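CT398 (Chlamydia trachomatis, PDB 4ILO) is of unknown function but pairs a long coiled-coil hairpin with a zinc ribbon domain, and may bind DNA or RNA. Local coordinates at residues A36-L41 with A144-I149; T43-K48 with S136-S141; E50-E55 with E125-S130; G65-I70 with H112-L117. All blocks are in the same frame, centred on the assembly; numbering follows the deposited sequence.

Interaction 1: residues A36-L41 with A144-I149; sequences AKIQAL and AIEEEI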
loop_
_atom_site.group_PDB
_atom_site.type_symbol
_atom_site.label_atom_id
_atom_site.label_comp_id
_atom_site.label_asym_id
_atom_site.label_seq_id
_atom_site.Cartn_x
_atom_site.Cartn_y
_atom_site.Cartn_z
ATOM N N ALA A 36 -1.410 4.505 0.361
ATOM C CA ALA A 36 -0.607 3.295 0.390
ATOM C C ALA A 36 -0.518 2.668 -0.985
ATOM O O ALA A 36 0.540 2.150 -1.356
ATOM C CB ALA A 36 -1.184 2.307 1.398
ATOM N N LYS A 37 -1.607 2.719 -1.771
ATOM C CA LYS A 37 -1.541 2.210 -3.143
ATOM C C LYS A 37 -0.543 3.010 -3.975
ATOM O O LYS A 37 0.236 2.439 -4.756
ATOM C CB LYS A 37 -2.921 2.180 -3.789
ATOM N N ILE A 38 -0.497 4.331 -3.772
ATOM C CA ILE A 38 0.433 5.174 -4.523
ATOM C C ILE A 38 1.868 4.932 -4.058
ATOM O O ILE A 38 2.762 4.695 -4.882
ATOM C CB ILE A 38 0.010 6.653 -4.427
ATOM C CG1 ILE A 38 -1.331 6.846 -5.128
ATOM C CG2 ILE A 38 0.996 7.540 -5.132
ATOM C CD1 ILE A 38 -1.920 8.247 -4.970
ATOM N N GLN A 39 2.101 4.935 -2.732
ATOM C CA GLN A 39 3.422 4.587 -2.194
ATOM C C GLN A 39 3.899 3.233 -2.724
ATOM O O GLN A 39 5.062 3.074 -3.090
ATOM C CB GLN A 39 3.407 4.569 -0.664
ATOM N N ALA A 40 3.010 2.243 -2.760
ATOM C CA ALA A 40 3.404 0.906 -3.185
ATOM C C ALA A 40 3.749 0.859 -4.678
ATOM O O ALA A 40 4.585 0.056 -5.098
ATOM C CB ALA A 40 2.285 -0.083 -2.829
ATOM N N LEU A 41 3.115 1.684 -5.504
ATOM C CA LEU A 41 3.500 1.706 -6.902
ATOM C C LEU A 41 4.910 2.264 -7.052
ATOM O O LEU A 41 5.712 1.749 -7.851
ATOM C CB LEU A 41 2.471 2.494 -7.723
ATOM C CG LEU A 41 2.719 2.599 -9.239
ATOM C CD1 LEU A 41 2.301 1.343 -9.975
ATOM C CD2 LEU A 41 1.974 3.792 -9.824
ATOM N N ALA A 144 0.945 15.802 -6.753
ATOM C CA ALA A 144 -0.182 16.699 -6.510
ATOM C C ALA A 144 -1.366 15.937 -5.948
ATOM O O ALA A 144 -2.154 16.472 -5.151
ATOM C CB ALA A 144 -0.590 17.393 -7.813
ATOM N N ILE A 145 -1.511 14.687 -6.358
ATOM C CA ILE A 145 -2.622 13.883 -5.879
ATOM C C ILE A 145 -2.398 13.522 -4.421
ATOM O O ILE A 145 -3.305 13.646 -3.592
ATOM C CB ILE A 145 -2.781 12.661 -6.808
ATOM C CG1 ILE A 145 -3.303 13.178 -8.152
ATOM C CG2 ILE A 145 -3.732 11.626 -6.222
ATOM C CD1 ILE A 145 -3.009 12.325 -9.326
ATOM N N GLU A 146 -1.162 13.148 -4.071
ATOM C CA GLU A 146 -0.888 12.750 -2.699
ATOM C C GLU A 146 -1.091 13.904 -1.754
ATOM O O GLU A 146 -1.598 13.716 -0.641
ATOM C CB GLU A 146 0.542 12.269 -2.544
ATOM C CG GLU A 146 0.868 10.994 -3.283
ATOM C CD GLU A 146 2.376 10.744 -3.309
ATOM O OE1 GLU A 146 2.907 10.436 -4.397
ATOM O OE2 GLU A 146 3.022 10.889 -2.241
ATOM N N GLU A 147 -0.650 15.099 -2.139
ATOM C CA GLU A 147 -0.809 16.202 -1.215
ATOM C C GLU A 147 -2.281 16.564 -1.069
ATOM O O GLU A 147 -2.735 16.922 0.031
ATOM C CB GLU A 147 0.052 17.397 -1.623
ATOM C CG GLU A 147 1.124 17.761 -0.557
ATOM C CD GLU A 147 0.549 18.019 0.854
ATOM O OE1 GLU A 147 -0.306 18.934 1.024
ATOM O OE2 GLU A 147 0.967 17.304 1.803
ATOM N N GLU A 148 -3.052 16.444 -2.149
ATOM C CA GLU A 148 -4.475 16.727 -2.027
ATOM C C GLU A 148 -5.167 15.687 -1.149
ATOM O O GLU A 148 -6.107 16.010 -0.410
ATOM C CB GLU A 148 -5.120 16.799 -3.409
ATOM C CG GLU A 148 -6.639 16.903 -3.324
ATOM C CD GLU A 148 -7.301 16.921 -4.683
ATOM O OE1 GLU A 148 -6.611 17.305 -5.667
ATOM O OE2 GLU A 148 -8.504 16.553 -4.753
ATOM N N ILE A 149 -4.730 14.426 -1.228
ATOM C CA ILE A 149 -5.296 13.416 -0.341
ATOM C C ILE A 149 -4.950 13.735 1.105
ATOM O O ILE A 149 -5.790 13.597 1.997
ATOM C CB ILE A 149 -4.819 12.000 -0.730
ATOM C CG1 ILE A 149 -5.484 11.554 -2.040
ATOM C CG2 ILE A 149 -5.213 11.026 0.398
ATOM C CD1 ILE A 149 -4.780 10.357 -2.761
#

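Interaction 2: residues T43-K48 with S136-S141; sequences TDIRRK and SSTENS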
loop_
_atom_site.group_PDB
_atom_site.type_symbol
_atom_site.label_atom_id
_atom_site.label_comp_id
_atom_site.label_asym_id
_atom_site.label_seq_id
_atom_site.Cartn_x
_atom_site.Cartn_y
_atom_site.Cartn_z
ATOM N N THR A 43 7.222 2.197 -4.590
ATOM C CA THR A 43 8.190 1.328 -3.952
ATOM C C THR A 43 8.528 0.150 -4.849
ATOM O O THR A 43 9.679 -0.303 -4.878
ATOM C CB THR A 43 7.667 0.888 -2.597
ATOM O OG1 THR A 43 7.669 2.027 -1.730
ATOM C CG2 THR A 43 8.561 -0.214 -2.025
ATOM N N ASP A 44 7.553 -0.324 -5.621
ATOM C CA ASP A 44 7.830 -1.384 -6.569
ATOM C C ASP A 44 8.824 -0.925 -7.631
ATOM O O ASP A 44 9.704 -1.694 -8.058
ATOM C CB ASP A 44 6.534 -1.848 -7.219
ATOM C CG ASP A 44 6.766 -2.977 -8.193
ATOM O OD1 ASP A 44 7.152 -4.066 -7.720
ATOM O OD2 ASP A 44 6.584 -2.782 -9.423
ATOM N N ILE A 45 8.705 0.318 -8.088
ATOM C CA ILE A 45 9.626 0.758 -9.132
ATOM C C ILE A 45 11.019 0.955 -8.549
ATOM O O ILE A 45 12.019 0.682 -9.211
ATOM C CB ILE A 45 9.127 2.009 -9.866
ATOM C CG1 ILE A 45 7.796 1.744 -10.552
ATOM C CG2 ILE A 45 10.125 2.405 -10.919
ATOM C CD1 ILE A 45 7.104 3.019 -10.987
ATOM N N ARG A 46 11.107 1.441 -7.311
ATOM C CA ARG A 46 12.413 1.608 -6.679
ATOM C C ARG A 46 13.107 0.274 -6.512
ATOM O O ARG A 46 14.335 0.181 -6.675
ATOM C CB ARG A 46 12.255 2.304 -5.320
ATOM C CG ARG A 46 12.138 3.822 -5.418
ATOM C CD ARG A 46 11.516 4.453 -4.136
ATOM N NE ARG A 46 10.984 5.801 -4.385
ATOM C CZ ARG A 46 10.027 6.398 -3.661
ATOM N NH1 ARG A 46 9.474 5.785 -2.611
ATOM N NH2 ARG A 46 9.624 7.631 -3.980
ATOM N N ARG A 47 12.339 -0.781 -6.190
ATOM C CA ARG A 47 12.939 -2.100 -6.023
ATOM C C ARG A 47 13.533 -2.582 -7.338
ATOM O O ARG A 47 14.622 -3.172 -7.360
ATOM C CB ARG A 47 11.913 -3.112 -5.520
ATOM N N LYS A 48 12.812 -2.371 -8.445
ATOM C CA LYS A 48 13.345 -2.751 -9.739
ATOM C C LYS A 48 14.626 -1.983 -10.022
ATOM O O LYS A 48 15.612 -2.568 -10.498
ATOM C CB LYS A 48 12.303 -2.542 -10.841
ATOM C CG LYS A 48 11.170 -3.573 -10.832
ATOM C CD LYS A 48 10.197 -3.383 -12.010
ATOM C CE LYS A 48 8.888 -4.149 -11.767
ATOM N NZ LYS A 48 7.988 -4.090 -12.945
ATOM N N SER A 136 10.531 8.598 -12.140
ATOM C CA SER A 136 10.391 10.046 -12.076
ATOM C C SER A 136 9.018 10.467 -12.587
ATOM O O SER A 136 8.371 11.327 -11.984
ATOM C CB SER A 136 11.571 10.712 -12.807
ATOM O OG SER A 136 11.529 12.131 -12.855
ATOM N N SER A 137 8.513 9.808 -13.645
ATOM C CA SER A 137 7.190 10.163 -14.163
ATOM C C SER A 137 6.087 9.805 -13.176
ATOM O O SER A 137 5.119 10.551 -13.016
ATOM C CB SER A 137 6.928 9.479 -15.501
ATOM O OG SER A 137 7.790 10.003 -16.492
ATOM N N THR A 138 6.208 8.662 -12.513
ATOM C CA THR A 138 5.199 8.262 -11.546
ATOM C C THR A 138 5.159 9.248 -10.378
ATOM O O THR A 138 4.092 9.765 -10.029
ATOM C CB THR A 138 5.512 6.838 -11.074
ATOM O OG1 THR A 138 5.444 5.932 -12.189
ATOM C CG2 THR A 138 4.546 6.380 -9.984
ATOM N N GLU A 139 6.322 9.546 -9.786
ATOM C CA GLU A 139 6.404 10.568 -8.743
ATOM C C GLU A 139 5.801 11.885 -9.214
ATOM O O GLU A 139 4.989 12.500 -8.518
ATOM C CB GLU A 139 7.861 10.778 -8.331
ATOM C CG GLU A 139 8.471 9.575 -7.616
ATOM C CD GLU A 139 9.908 9.825 -7.142
ATOM O OE1 GLU A 139 10.267 9.308 -6.061
ATOM O OE2 GLU A 139 10.678 10.530 -7.848
ATOM N N ASN A 140 6.189 12.337 -10.399
ATOM C CA ASN A 140 5.658 13.600 -10.897
ATOM C C ASN A 140 4.137 13.539 -11.043
ATOM O O ASN A 140 3.436 14.447 -10.605
ATOM C CB ASN A 140 6.343 13.982 -12.212
ATOM C CG ASN A 140 5.890 15.346 -12.733
ATOM O OD1 ASN A 140 6.537 16.379 -12.485
ATOM N ND2 ASN A 140 4.770 15.357 -13.461
ATOM N N SER A 141 3.602 12.481 -11.669
ATOM C CA SER A 141 2.168 12.416 -11.909
ATOM C C SER A 141 1.380 12.308 -10.621
ATOM O O SER A 141 0.161 12.502 -10.638
ATOM C CB SER A 141 1.812 11.202 -12.764
ATOM O OG SER A 141 2.020 11.496 -14.129
#

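Interaction 3: residues E50-E55 with E125-S130; sequences EEKEQE and EDLLIS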
loop_
_atom_site.group_PDB
_atom_site.type_symbol
_atom_site.label_atom_id
_atom_site.label_comp_id
_atom_site.label_asym_id
_atom_site.label_seq_id
_atom_site.Cartn_x
_atom_site.Cartn_y
_atom_site.Cartn_z
ATOM N N GLU A 50 16.767 -0.792 -7.860
ATOM C CA GLU A 50 17.804 -1.337 -6.979
ATOM C C GLU A 50 18.340 -2.663 -7.499
ATOM O O GLU A 50 19.556 -2.875 -7.540
ATOM C CB GLU A 50 17.270 -1.530 -5.560
ATOM N N GLU A 51 17.449 -3.581 -7.890
ATOM C CA GLU A 51 17.917 -4.859 -8.410
ATOM C C GLU A 51 18.750 -4.651 -9.666
ATOM O O GLU A 51 19.750 -5.341 -9.875
ATOM C CB GLU A 51 16.742 -5.802 -8.684
ATOM C CG GLU A 51 15.880 -6.060 -7.434
ATOM C CD GLU A 51 14.592 -6.823 -7.718
ATOM O OE1 GLU A 51 14.158 -6.881 -8.894
ATOM O OE2 GLU A 51 14.013 -7.364 -6.746
ATOM N N LYS A 52 18.355 -3.688 -10.507
ATOM C CA LYS A 52 19.098 -3.425 -11.731
ATOM C C LYS A 52 20.450 -2.804 -11.420
ATOM O O LYS A 52 21.469 -3.162 -12.033
ATOM C CB LYS A 52 18.296 -2.539 -12.682
ATOM C CG LYS A 52 18.476 -2.939 -14.109
ATOM C CD LYS A 52 17.763 -4.255 -14.249
ATOM C CE LYS A 52 17.956 -4.851 -15.561
ATOM N NZ LYS A 52 17.160 -6.087 -15.574
ATOM N N GLU A 53 20.495 -1.906 -10.447
ATOM C CA GLU A 53 21.777 -1.322 -10.066
ATOM C C GLU A 53 22.744 -2.390 -9.552
ATOM O O GLU A 53 23.917 -2.415 -9.945
ATOM C CB GLU A 53 21.545 -0.204 -9.053
ATOM C CG GLU A 53 20.899 1.013 -9.715
ATOM C CD GLU A 53 20.703 2.207 -8.757
ATOM O OE1 GLU A 53 20.688 1.995 -7.529
ATOM O OE2 GLU A 53 20.575 3.362 -9.241
ATOM N N GLN A 54 22.263 -3.323 -8.726
ATOM C CA GLN A 54 23.172 -4.345 -8.195
ATOM C C GLN A 54 23.670 -5.262 -9.296
ATOM O O GLN A 54 24.808 -5.742 -9.248
ATOM C CB GLN A 54 22.489 -5.166 -7.106
ATOM C CG GLN A 54 22.028 -4.293 -5.926
ATOM C CD GLN A 54 21.352 -5.096 -4.835
ATOM O OE1 GLN A 54 21.358 -6.337 -4.878
ATOM N NE2 GLN A 54 20.756 -4.392 -3.844
ATOM N N GLU A 55 22.803 -5.555 -10.258
ATOM C CA GLU A 55 23.183 -6.355 -11.408
ATOM C C GLU A 55 24.223 -5.625 -12.255
ATOM O O GLU A 55 25.176 -6.246 -12.730
ATOM C CB GLU A 55 21.909 -6.697 -12.180
ATOM C CG GLU A 55 22.039 -7.135 -13.602
ATOM C CD GLU A 55 20.670 -7.438 -14.220
ATOM O OE1 GLU A 55 19.681 -7.667 -13.450
ATOM O OE2 GLU A 55 20.604 -7.444 -15.471
ATOM N N GLU A 125 21.714 -1.357 -18.974
ATOM C CA GLU A 125 21.756 0.091 -18.846
ATOM C C GLU A 125 20.523 0.731 -19.502
ATOM O O GLU A 125 19.907 1.650 -18.938
ATOM C CB GLU A 125 23.061 0.612 -19.470
ATOM C CG GLU A 125 23.211 2.130 -19.521
ATOM C CD GLU A 125 23.385 2.784 -18.149
ATOM O OE1 GLU A 125 23.795 2.105 -17.177
ATOM O OE2 GLU A 125 23.096 4.000 -18.036
ATOM N N ASP A 126 20.133 0.265 -20.686
ATOM C CA ASP A 126 18.914 0.810 -21.276
ATOM C C ASP A 126 17.719 0.547 -20.382
ATOM O O ASP A 126 16.779 1.352 -20.325
ATOM C CB ASP A 126 18.679 0.201 -22.664
ATOM C CG ASP A 126 19.630 0.765 -23.730
ATOM O OD1 ASP A 126 20.109 1.930 -23.617
ATOM O OD2 ASP A 126 19.876 0.030 -24.704
ATOM N N LEU A 127 17.699 -0.600 -19.713
ATOM C CA LEU A 127 16.551 -0.914 -18.873
ATOM C C LEU A 127 16.562 -0.075 -17.627
ATOM O O LEU A 127 15.499 0.358 -17.150
ATOM C CB LEU A 127 16.566 -2.378 -18.439
ATOM C CG LEU A 127 15.821 -3.339 -19.325
ATOM C CD1 LEU A 127 16.170 -4.771 -18.944
ATOM C CD2 LEU A 127 14.355 -3.051 -19.137
ATOM N N LEU A 128 17.747 0.108 -17.044
ATOM C CA LEU A 128 17.852 0.979 -15.872
ATOM C C LEU A 128 17.377 2.386 -16.205
ATOM O O LEU A 128 16.674 3.036 -15.405
ATOM C CB LEU A 128 19.298 1.034 -15.391
ATOM C CG LEU A 128 19.652 1.866 -14.178
ATOM C CD1 LEU A 128 18.754 1.511 -13.024
ATOM C CD2 LEU A 128 21.090 1.593 -13.809
ATOM N N ILE A 129 17.747 2.874 -17.384
ATOM C CA ILE A 129 17.419 4.260 -17.733
ATOM C C ILE A 129 15.915 4.402 -17.822
ATOM O O ILE A 129 15.314 5.361 -17.328
ATOM C CB ILE A 129 18.078 4.610 -19.080
ATOM C CG1 ILE A 129 19.586 4.809 -18.903
ATOM C CG2 ILE A 129 17.453 5.857 -19.676
ATOM C CD1 ILE A 129 20.324 4.897 -20.218
ATOM N N SER A 130 15.290 3.429 -18.473
ATOM C CA SER A 130 13.848 3.422 -18.617
ATOM C C SER A 130 13.152 3.313 -17.259
ATOM O O SER A 130 12.068 3.902 -17.048
ATOM C CB SER A 130 13.494 2.239 -19.507
ATOM O OG SER A 130 12.136 2.254 -19.821
#

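Interaction 4: residues G65-I70 with H112-L117; sequences GGEKRI and HQLSDL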
loop_
_atom_site.group_PDB
_atom_site.type_symbol
_atom_site.label_atom_id
_atom_site.label_comp_id
_atom_site.label_asym_id
_atom_site.label_seq_id
_atom_site.Cartn_x
_atom_site.Cartn_y
_atom_site.Cartn_z
ATOM N N GLY A 65 37.228 -7.792 -14.783
ATOM C CA GLY A 65 38.015 -8.994 -14.583
ATOM C C GLY A 65 38.323 -9.712 -15.880
ATOM O O GLY A 65 39.394 -10.307 -16.036
ATOM N N GLY A 66 37.371 -9.721 -16.806
ATOM C CA GLY A 66 37.618 -10.385 -18.070
ATOM C C GLY A 66 38.683 -9.664 -18.871
ATOM O O GLY A 66 39.621 -10.275 -19.366
ATOM N N GLU A 67 38.568 -8.334 -18.985
ATOM C CA GLU A 67 39.609 -7.590 -19.680
ATOM C C GLU A 67 40.990 -7.881 -19.104
ATOM O O GLU A 67 41.993 -7.945 -19.835
ATOM C CB GLU A 67 39.333 -6.085 -19.632
ATOM C CG GLU A 67 38.379 -5.609 -20.713
ATOM C CD GLU A 67 38.169 -4.110 -20.642
ATOM O OE1 GLU A 67 38.777 -3.501 -19.732
ATOM O OE2 GLU A 67 37.417 -3.540 -21.482
ATOM N N LYS A 68 41.073 -8.007 -17.785
ATOM C CA LYS A 68 42.373 -8.154 -17.153
ATOM C C LYS A 68 42.984 -9.513 -17.491
ATOM O O LYS A 68 44.175 -9.600 -17.793
ATOM C CB LYS A 68 42.183 -8.009 -15.648
ATOM C CG LYS A 68 43.422 -8.175 -14.811
ATOM C CD LYS A 68 43.074 -8.781 -13.437
ATOM C CE LYS A 68 44.330 -9.023 -12.574
ATOM N NZ LYS A 68 45.180 -7.793 -12.505
ATOM N N ARG A 69 42.166 -10.574 -17.462
ATOM C CA ARG A 69 42.637 -11.908 -17.799
ATOM C C ARG A 69 42.932 -12.020 -19.290
ATOM O O ARG A 69 43.853 -12.740 -19.682
ATOM C CB ARG A 69 41.594 -12.951 -17.426
ATOM C CG ARG A 69 41.053 -12.909 -15.984
ATOM C CD ARG A 69 39.978 -14.020 -15.773
ATOM N NE ARG A 69 40.556 -15.363 -15.959
ATOM C CZ ARG A 69 39.871 -16.477 -16.245
ATOM N NH1 ARG A 69 38.549 -16.431 -16.405
ATOM N NH2 ARG A 69 40.515 -17.644 -16.384
ATOM N N ILE A 70 42.144 -11.356 -20.148
ATOM C CA ILE A 70 42.468 -11.351 -21.570
ATOM C C ILE A 70 43.828 -10.707 -21.775
ATOM O O ILE A 70 44.720 -11.265 -22.440
ATOM C CB ILE A 70 41.364 -10.672 -22.384
ATOM C CG1 ILE A 70 40.134 -11.573 -22.403
ATOM C CG2 ILE A 70 41.835 -10.428 -23.830
ATOM C CD1 ILE A 70 38.909 -10.840 -22.854
ATOM N N HIS A 112 34.855 -13.874 -26.251
ATOM C CA HIS A 112 33.455 -14.059 -26.592
ATOM C C HIS A 112 32.590 -13.920 -25.350
ATOM O O HIS A 112 31.508 -13.314 -25.405
ATOM C CB HIS A 112 33.271 -15.423 -27.277
ATOM C CG HIS A 112 33.706 -15.423 -28.705
ATOM N ND1 HIS A 112 33.214 -14.515 -29.625
ATOM C CD2 HIS A 112 34.575 -16.208 -29.376
ATOM C CE1 HIS A 112 33.781 -14.728 -30.796
ATOM N NE2 HIS A 112 34.606 -15.756 -30.674
ATOM N N GLN A 113 33.071 -14.412 -24.201
ATOM C CA GLN A 113 32.338 -14.129 -22.967
ATOM C C GLN A 113 32.351 -12.637 -22.664
ATOM O O GLN A 113 31.358 -12.089 -22.187
ATOM C CB GLN A 113 32.908 -14.914 -21.768
ATOM C CG GLN A 113 32.692 -16.448 -21.883
ATOM C CD GLN A 113 33.523 -17.289 -20.888
ATOM O OE1 GLN A 113 34.228 -16.758 -20.020
ATOM N NE2 GLN A 113 33.399 -18.610 -20.997
ATOM N N LEU A 114 33.473 -11.954 -22.895
ATOM C CA LEU A 114 33.495 -10.529 -22.564
ATOM C C LEU A 114 32.487 -9.770 -23.430
ATOM O O LEU A 114 31.765 -8.893 -22.952
ATOM C CB LEU A 114 34.894 -9.969 -22.737
ATOM C CG LEU A 114 35.098 -8.470 -22.642
ATOM C CD1 LEU A 114 34.942 -8.055 -21.201
ATOM C CD2 LEU A 114 36.465 -8.017 -23.157
ATOM N N SER A 115 32.420 -10.133 -24.706
ATOM C CA SER A 115 31.445 -9.538 -25.611
ATOM C C SER A 115 30.029 -9.752 -25.083
ATOM O O SER A 115 29.178 -8.868 -25.180
ATOM C CB SER A 115 31.581 -10.131 -27.014
ATOM O OG SER A 115 30.845 -9.377 -27.961
ATOM N N ASP A 116 29.786 -10.934 -24.524
ATOM C CA ASP A 116 28.480 -11.272 -23.968
ATOM C C ASP A 116 28.163 -10.400 -22.773
ATOM O O ASP A 116 27.063 -9.880 -22.655
ATOM C CB ASP A 116 28.394 -12.745 -23.550
ATOM C CG ASP A 116 28.423 -13.701 -24.739
ATOM O OD1 ASP A 116 28.376 -13.229 -25.920
ATOM O OD2 ASP A 116 28.502 -14.928 -24.481
ATOM N N LEU A 117 29.115 -10.250 -21.867
ATOM C CA LEU A 117 28.939 -9.374 -20.727
ATOM C C LEU A 117 28.705 -7.917 -21.148
ATOM O O LEU A 117 27.852 -7.207 -20.582
ATOM C CB LEU A 117 30.202 -9.456 -19.885
ATOM C CG LEU A 117 30.410 -10.825 -19.215
ATOM C CD1 LEU A 117 31.809 -10.868 -18.507
ATOM C CD2 LEU A 117 29.300 -11.105 -18.237
#

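Interaction 1: residues A36-L41 with A144-I149
Ile38 reaches from helix 2-86 into a group of three residues on helix 90-171, and its two branches meet different partners. The CG1 arm lies beside the backbone N (chi1 -66°) and runs on extended, which carries CD1 across to the isoleucines. There Ile38 CD1 meets Ile145 CG2 at 4.0 Å, with the two side chains roughly at right angles, whereas it meets Ile149 CD1 at 4.2 Å tip to tip. The other branch, CG2, is turned to Glu146: Ile38 CG2 lies 3.9 Å from Glu146 CG and 3.5 Å from Glu146 OE1, as the extended glutamate passes obliquely by the isoleucine. The methyl group therefore packs on both the aliphatic stem and the acid end of Glu146.

Glu146 is buried, and its oxygens have partners. OE1 accepts a hydrogen bond from Ser142 and pairs with Lys42, while OE2 forms a salt bridge to Arg150. With both oxygens held, the rotation of the acid is probably restricted, and its stem lies against the Ile38 methyl.

The backbones stand well apart. The axes of the two short segments approach to 11.1 Å at 151° between their directions, and the nearest CA atoms, Ile38 and Glu146, are 7.9 Å apart, so side chains from both helices have to reach into the gap, with Ile38 the one contributor from 36-41. Ile38 also touches Ser142, which makes its neighbours 142, 145, 146 and 149; that spacing is consistent with a knob entering a hole in an antiparallel coiled-coil hairpin.

Interaction 2: residues T43-K48 with S136-S141
Ile45 and Arg46 of one arm of the antiparallel coiled-coil hairpin meet Thr138 and Glu139 of the other, in one van der Waals contact and one salt bridge. The arms are wide apart here: the closest CA atoms, Ile45 and Thr138, are separated by 9.0 Å.

The packing contact is made by the ends of side chains. Ile45 and Thr138 approach tip to tip, with Ile45 CD1 at 3.6 Å from Thr138 OG1 and 4.1 Å from Thr138 CB. The hydroxyl is engaged on its own helix, with the carbonyl of Ser134, so the methyl packs against a polar atom that already has a partner. Ile45, which is buried, also rests on Ser134 and Leu135, and Thr138 on Leu41 and Lys42.

The salt bridge lies towards solvent. Neither CB points straight across, yet both chains are extended and their ends converge, crossing at about a right angle. The planes of the Arg46 guanidinium and the Glu139 carboxylate are 66° apart, and a single N-H joins them. Arg46 NH2 donates to Glu139 OE1 over 2.7 Å, in a fairly straight bond of 160°. The oxygen sits at the guanidinium edge, in its plane, and accepts through its anti lone pair.

Interaction 3: residues E50-E55 with E125-S130
Glu53 touches Leu128 through its stem and not through its flat carboxylate, neither face nor edge of which makes a close contact with 125-130. Glu53 CG lies 4.0 Å from Leu128 CD1 and 4.1 Å from Leu128 CD2, so it packs on both methyls of the fork, the two side chains being at about a right angle. The extended chain carries the acid onward, where OE2 makes a long, weak ion pair with Lys132. The carboxylate of Glu55 does not touch 125-130 either, but its OE2 is hydrogen-bonded to Ser124, just before that segment on the same helix, and Glu55 OE1 is 3.7 Å from Lys52 NZ, a long salt bridge.

Lys52 supplies most of the contact from its helix. Its CB stands 4.1 Å from Leu128 CD1, and a bend at chi2 (70°) folds the remaining chain over Leu127. There Lys52 CE and Lys52 NZ each lie 3.8 Å from Leu127 CD1, the chains running obliquely past one another. Leu128 is the buried member, and it also packs on Val49 and Met56.

The backbones come nearer here than around Ile38: the segment axes approach to 9.8 Å at 152°, and the CA atoms of Lys52 and Leu128 are 6.2 Å apart. In this antiparallel coiled-coil hairpin, leucines at the helix interface are flanked by the methylene stems of charged residues. The contact thus rests mainly on van der Waals packing and the hydrophobic effect; the Lys52 ammonium packs beside a methyl, its charge probably offset in part by Glu55, while Glu53 carries its acid outward.

Interaction 4: residues G65-I70 with H112-L117
Leu114 fills the tight part of this contact by reaching between Ile70 and Glu67, at the interface of the two arms of the antiparallel coiled-coil hairpin, here far from the centre of the chain. With CG anti to the backbone N (chi1 171°), the leucine extends its fork across to helix 2-86. Its CD2 methyl does most of the touching: Leu114 CD2 is 3.7 Å from Ile70 CD1, and the isoleucine tip also lies 4.1 Å from Leu114 CB, the two chains meeting at a slant. The same methyl sits 3.9 Å from Glu67 CG. The other methyl, Leu114 CD1, is turned to the glycine backbone, 4.7 Å from Gly66 CA.

Away from this cluster the pairing is sparse. Glu67 lends only the base of its extended chain and is itself exposed, its side chain also touching Met118. Leu117 points across, but its closest approach to 65-70, Leu117 CD1 to Gly66 CA, is 5.8 Å; it packs instead on Leu59, Gln62 and Ile63 farther back along the same partner helix. Ile70 likewise continues onto Leu110 and Glu111.

No touching residue is fully buried, and the link between these segments is apolar. Adhesion here therefore depends on one leucine and carbon-to-carbon packing, without a polar bond between the two segments to set their register.

Overall arrangement
All four contacts join helix 2-86 to helix 90-171 within the coiled-coil hairpin domain. Moving up the first helix, interactions 1 to 4 take partners progressively earlier in the second, from 144-149 down to 112-117, as two antiparallel arms joined near residues 87-89 require. Centres of successive contacts are about 11, 13 and 21 Å apart, and those of interactions 1 and 4 about 45 Å. Interactions 1 and 2 touch directly, Leu41 CD2 lying 3.7 Å from Thr138 CG2, whereas the nearest atoms of interactions 3 and 4 are about 8 Å apart. Together they track the elongated hairpin, apart from the zinc ribbon whose ion is bound by Cys202, Cys205, Cys226 and Cys229.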